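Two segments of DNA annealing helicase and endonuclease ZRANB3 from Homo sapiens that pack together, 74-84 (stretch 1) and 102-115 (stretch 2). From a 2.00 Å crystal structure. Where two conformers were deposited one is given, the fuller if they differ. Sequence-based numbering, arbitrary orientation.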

# COMPACT_ATOMS: atom_id res chain seq x y z
N VAL A 74 0.90 5.74 0.12
CA VAL A 74 1.11 6.64 1.25
C VAL A 74 -0.01 6.49 2.26
O VAL A 74 -1.19 6.41 1.88
CB VAL A 74 1.16 8.10 0.77
CG1 VAL A 74 1.28 9.06 1.94
CG2 VAL A 74 2.32 8.27 -0.18
N ASP A 75 0.32 6.47 3.54
CA ASP A 75 -0.71 6.39 4.56
C ASP A 75 -0.25 7.14 5.80
O ASP A 75 0.88 7.67 5.84
CB ASP A 75 -1.00 4.91 4.88
CG ASP A 75 -2.42 4.67 5.43
OD1 ASP A 75 -3.07 5.61 5.97
OD2 ASP A 75 -2.83 3.49 5.41
N HIS A 76 -1.11 7.20 6.80
CA HIS A 76 -0.80 7.95 8.03
C HIS A 76 0.19 7.21 8.90
O HIS A 76 0.13 5.98 9.03
CB HIS A 76 -2.07 8.17 8.86
CG HIS A 76 -3.10 8.97 8.16
ND1 HIS A 76 -4.29 8.44 7.73
CD2 HIS A 76 -3.11 10.27 7.79
CE1 HIS A 76 -5.01 9.39 7.16
NE2 HIS A 76 -4.31 10.51 7.17
N ILE A 77 1.04 7.96 9.60
CA ILE A 77 1.87 7.37 10.63
C ILE A 77 1.05 7.19 11.91
O ILE A 77 1.07 6.10 12.49
CB ILE A 77 3.10 8.21 10.96
CG1 ILE A 77 4.02 8.34 9.74
CG2 ILE A 77 3.83 7.60 12.16
CD1 ILE A 77 5.02 9.47 9.88
N LYS A 78 0.31 8.23 12.29
CA LYS A 78 -0.62 8.19 13.43
C LYS A 78 -2.05 8.33 12.91
O LYS A 78 -2.50 9.46 12.54
CB LYS A 78 -0.34 9.32 14.42
CG LYS A 78 1.14 9.46 14.76
CD LYS A 78 1.38 10.27 16.04
CE LYS A 78 2.75 10.95 16.04
NZ LYS A 78 3.55 10.62 17.26
N PRO A 79 -2.69 7.18 12.65
CA PRO A 79 -4.11 7.30 12.30
C PRO A 79 -4.97 7.41 13.55
O PRO A 79 -4.64 6.90 14.62
CB PRO A 79 -4.42 6.00 11.57
CG PRO A 79 -3.41 5.03 12.08
CD PRO A 79 -2.18 5.81 12.46
N VAL A 80 -6.12 8.01 13.35
CA VAL A 80 -7.18 7.97 14.32
C VAL A 80 -7.77 6.53 14.34
O VAL A 80 -7.70 5.80 13.34
CB VAL A 80 -8.21 9.05 13.90
CG1 VAL A 80 -9.42 9.06 14.83
CG2 VAL A 80 -7.52 10.42 13.87
N TYR A 81 -8.30 6.11 15.49
CA TYR A 81 -9.11 4.88 15.55
C TYR A 81 -10.22 4.83 14.49
O TYR A 81 -11.07 5.69 14.46
CB TYR A 81 -9.74 4.76 16.94
CG TYR A 81 -10.24 3.38 17.27
CD1 TYR A 81 -9.34 2.36 17.61
CD2 TYR A 81 -11.61 3.11 17.33
CE1 TYR A 81 -9.79 1.08 17.91
CE2 TYR A 81 -12.07 1.84 17.62
CZ TYR A 81 -11.16 0.83 17.91
OH TYR A 81 -11.59 -0.43 18.27
N GLY A 82 -10.19 3.84 13.60
CA GLY A 82 -11.17 3.76 12.52
C GLY A 82 -10.74 4.45 11.24
O GLY A 82 -11.42 4.37 10.24
N GLY A 83 -9.59 5.11 11.26
CA GLY A 83 -9.01 5.65 10.03
C GLY A 83 -9.16 7.16 9.99
O GLY A 83 -9.84 7.76 10.84
N GLY A 84 -8.42 7.77 9.08
CA GLY A 84 -8.25 9.21 9.05
C GLY A 84 -7.10 9.71 9.91
O GLY A 84 -6.32 8.94 10.49
N GLU A 102 -3.71 -4.74 5.39
CA GLU A 102 -3.88 -5.09 6.81
C GLU A 102 -4.38 -3.90 7.61
O GLU A 102 -5.27 -4.02 8.45
CB GLU A 102 -2.59 -5.57 7.45
CG GLU A 102 -2.06 -6.89 6.93
CD GLU A 102 -0.60 -7.16 7.36
OE1 GLU A 102 -0.09 -6.46 8.25
OE2 GLU A 102 0.01 -8.11 6.86
N ARG A 103 -3.78 -2.74 7.39
CA ARG A 103 -4.21 -1.54 8.08
C ARG A 103 -5.65 -1.14 7.76
O ARG A 103 -6.46 -0.88 8.66
CB ARG A 103 -3.30 -0.36 7.76
CG ARG A 103 -3.85 0.91 8.41
CD ARG A 103 -2.78 1.75 8.96
NE ARG A 103 -1.91 1.02 9.88
CZ ARG A 103 -0.80 1.56 10.37
NH1 ARG A 103 -0.54 2.82 10.08
NH2 ARG A 103 -0.02 0.87 11.19
N THR A 104 -5.99 -1.13 6.48
CA THR A 104 -7.35 -0.84 6.03
C THR A 104 -8.39 -1.80 6.63
O THR A 104 -9.49 -1.40 7.05
CB THR A 104 -7.33 -0.85 4.48
OG1 THR A 104 -6.55 0.29 4.06
CG2 THR A 104 -8.67 -0.69 3.94
N ALA A 105 -8.07 -3.08 6.63
CA ALA A 105 -8.94 -4.12 7.18
C ALA A 105 -9.10 -3.97 8.69
O ALA A 105 -10.22 -4.06 9.20
CB ALA A 105 -8.41 -5.50 6.84
N ARG A 106 -8.03 -3.64 9.38
CA ARG A 106 -8.10 -3.35 10.81
C ARG A 106 -8.96 -2.12 11.12
O ARG A 106 -9.82 -2.15 12.02
CB ARG A 106 -6.71 -3.14 11.40
CG ARG A 106 -6.75 -3.07 12.91
CD ARG A 106 -5.38 -3.06 13.54
NE ARG A 106 -4.42 -2.25 12.79
CZ ARG A 106 -4.42 -0.93 12.75
NH1 ARG A 106 -5.41 -0.22 13.29
NH2 ARG A 106 -3.46 -0.29 12.11
N GLN A 107 -8.80 -1.07 10.33
CA GLN A 107 -9.56 0.14 10.56
C GLN A 107 -11.05 -0.04 10.31
O GLN A 107 -11.85 0.64 10.95
CB GLN A 107 -9.01 1.27 9.72
CG GLN A 107 -7.61 1.62 10.14
CD GLN A 107 -6.94 2.65 9.26
OE1 GLN A 107 -7.34 2.92 8.13
NE2 GLN A 107 -5.94 3.26 9.80
N ALA A 108 -11.42 -0.91 9.35
CA ALA A 108 -12.83 -1.29 9.13
C ALA A 108 -13.45 -2.05 10.30
O ALA A 108 -14.57 -1.77 10.68
CB ALA A 108 -12.97 -2.10 7.84
N LYS A 109 -12.68 -2.91 10.94
CA LYS A 109 -13.13 -3.53 12.19
C LYS A 109 -13.27 -2.49 13.29
O LYS A 109 -14.24 -2.51 14.02
CB LYS A 109 -12.18 -4.64 12.63
CG LYS A 109 -12.05 -5.76 11.62
CD LYS A 109 -13.38 -6.04 10.90
CE LYS A 109 -13.34 -7.35 10.14
NZ LYS A 109 -13.09 -8.50 11.04
N GLU A 110 -12.30 -1.58 13.39
CA GLU A 110 -12.35 -0.52 14.39
C GLU A 110 -13.60 0.33 14.21
O GLU A 110 -14.24 0.65 15.20
CB GLU A 110 -11.12 0.35 14.34
CG GLU A 110 -9.89 -0.37 14.81
CD GLU A 110 -8.59 0.34 14.49
OE1 GLU A 110 -8.60 1.43 13.88
OE2 GLU A 110 -7.53 -0.24 14.84
N ARG A 111 -13.92 0.68 12.97
CA ARG A 111 -15.17 1.39 12.69
C ARG A 111 -16.43 0.60 13.13
O ARG A 111 -17.36 1.16 13.74
CB ARG A 111 -15.23 1.81 11.22
CG ARG A 111 -14.38 3.05 10.97
CD ARG A 111 -14.49 3.64 9.56
NE ARG A 111 -14.48 2.59 8.52
CZ ARG A 111 -13.40 2.16 7.85
NH1 ARG A 111 -12.20 2.71 8.02
NH2 ARG A 111 -13.54 1.17 6.99
N SER A 112 -16.42 -0.71 12.88
CA SER A 112 -17.36 -1.65 13.51
C SER A 112 -17.43 -1.54 15.02
O SER A 112 -18.50 -1.39 15.57
CB SER A 112 -16.96 -3.09 13.18
OG SER A 112 -17.70 -3.56 12.08
N GLN A 113 -16.30 -1.71 15.69
CA GLN A 113 -16.25 -1.56 17.16
C GLN A 113 -16.81 -0.21 17.65
O GLN A 113 -17.54 -0.15 18.66
CB GLN A 113 -14.83 -1.79 17.71
CG GLN A 113 -14.66 -1.58 19.23
CD GLN A 113 -15.16 -2.74 20.11
OE1 GLN A 113 -16.05 -3.50 19.73
NE2 GLN A 113 -14.67 -2.79 21.35
N VAL A 114 -16.51 0.87 16.93
CA VAL A 114 -17.07 2.17 17.28
C VAL A 114 -18.59 2.21 17.12
O VAL A 114 -19.30 2.67 18.02
CB VAL A 114 -16.45 3.30 16.48
CG1 VAL A 114 -17.26 4.58 16.71
CG2 VAL A 114 -14.98 3.49 16.87
N ARG A 115 -19.09 1.70 16.01
CA ARG A 115 -20.54 1.71 15.80
C ARG A 115 -21.28 0.87 16.86
O ARG A 115 -22.37 1.22 17.33
CB ARG A 115 -20.89 1.22 14.41
CG ARG A 115 -20.89 2.33 13.37
CD ARG A 115 -21.28 1.82 11.99
NE ARG A 115 -20.65 0.52 11.67
CZ ARG A 115 -19.55 0.33 10.94
NH1 ARG A 115 -18.93 1.33 10.32
NH2 ARG A 115 -19.07 -0.91 10.78
O HOH W 1 -4.83 5.44 8.21
O HOH W 2 -6.32 3.23 12.64

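Stretch 1 leaves a strand and runs as a loop along one helix, stretch 2, burying 555 Å² in all. At the strand end, Asp75 points toward the helix; its OD1 accepts a hydrogen bond from His76 N (2.7 Å) and another from a water (2.9 Å) that in turn accepts one from Gln107 NE2 (2.9 Å). The Arg103 side chain points toward stretch 1, bringing NH1 to 3.4 Å from His76 O. Ile77 and Lys78 turn away, whereas Pro79 rests its CB 3.6 Å from Gln107 NE2. A second water accepts a hydrogen bond from the same amide nitrogen and donates to Val80 O and Glu110 OE1, so Gln107 serves both bridges.

Val80 to Gly83 form a type II turn, closed by Gly83 N to Val80 O (2.9 Å). Tyr81 lays one ring face over Glu110, whose CB lies 3.7 Å from the ring centroid, while the ring edge meets Val114, Tyr81 CD2 lying 3.4 Å from Val114 CG2. Gly82 makes two direct hydrogen bonds to the helix: its N donates to Glu110 OE1 (2.9 Å), and its O accepts from Arg111 NH1 (2.9 Å). Glu110 also forms a salt bridge within the helix, OE2 to Arg106 NH1 (2.6 Å). Gly82 CA also approaches Gln107 O (3.6 Å); a CB here would crowd Arg111 CG, and the backbone angles of Gly82 and Gly83 themselves call for glycine.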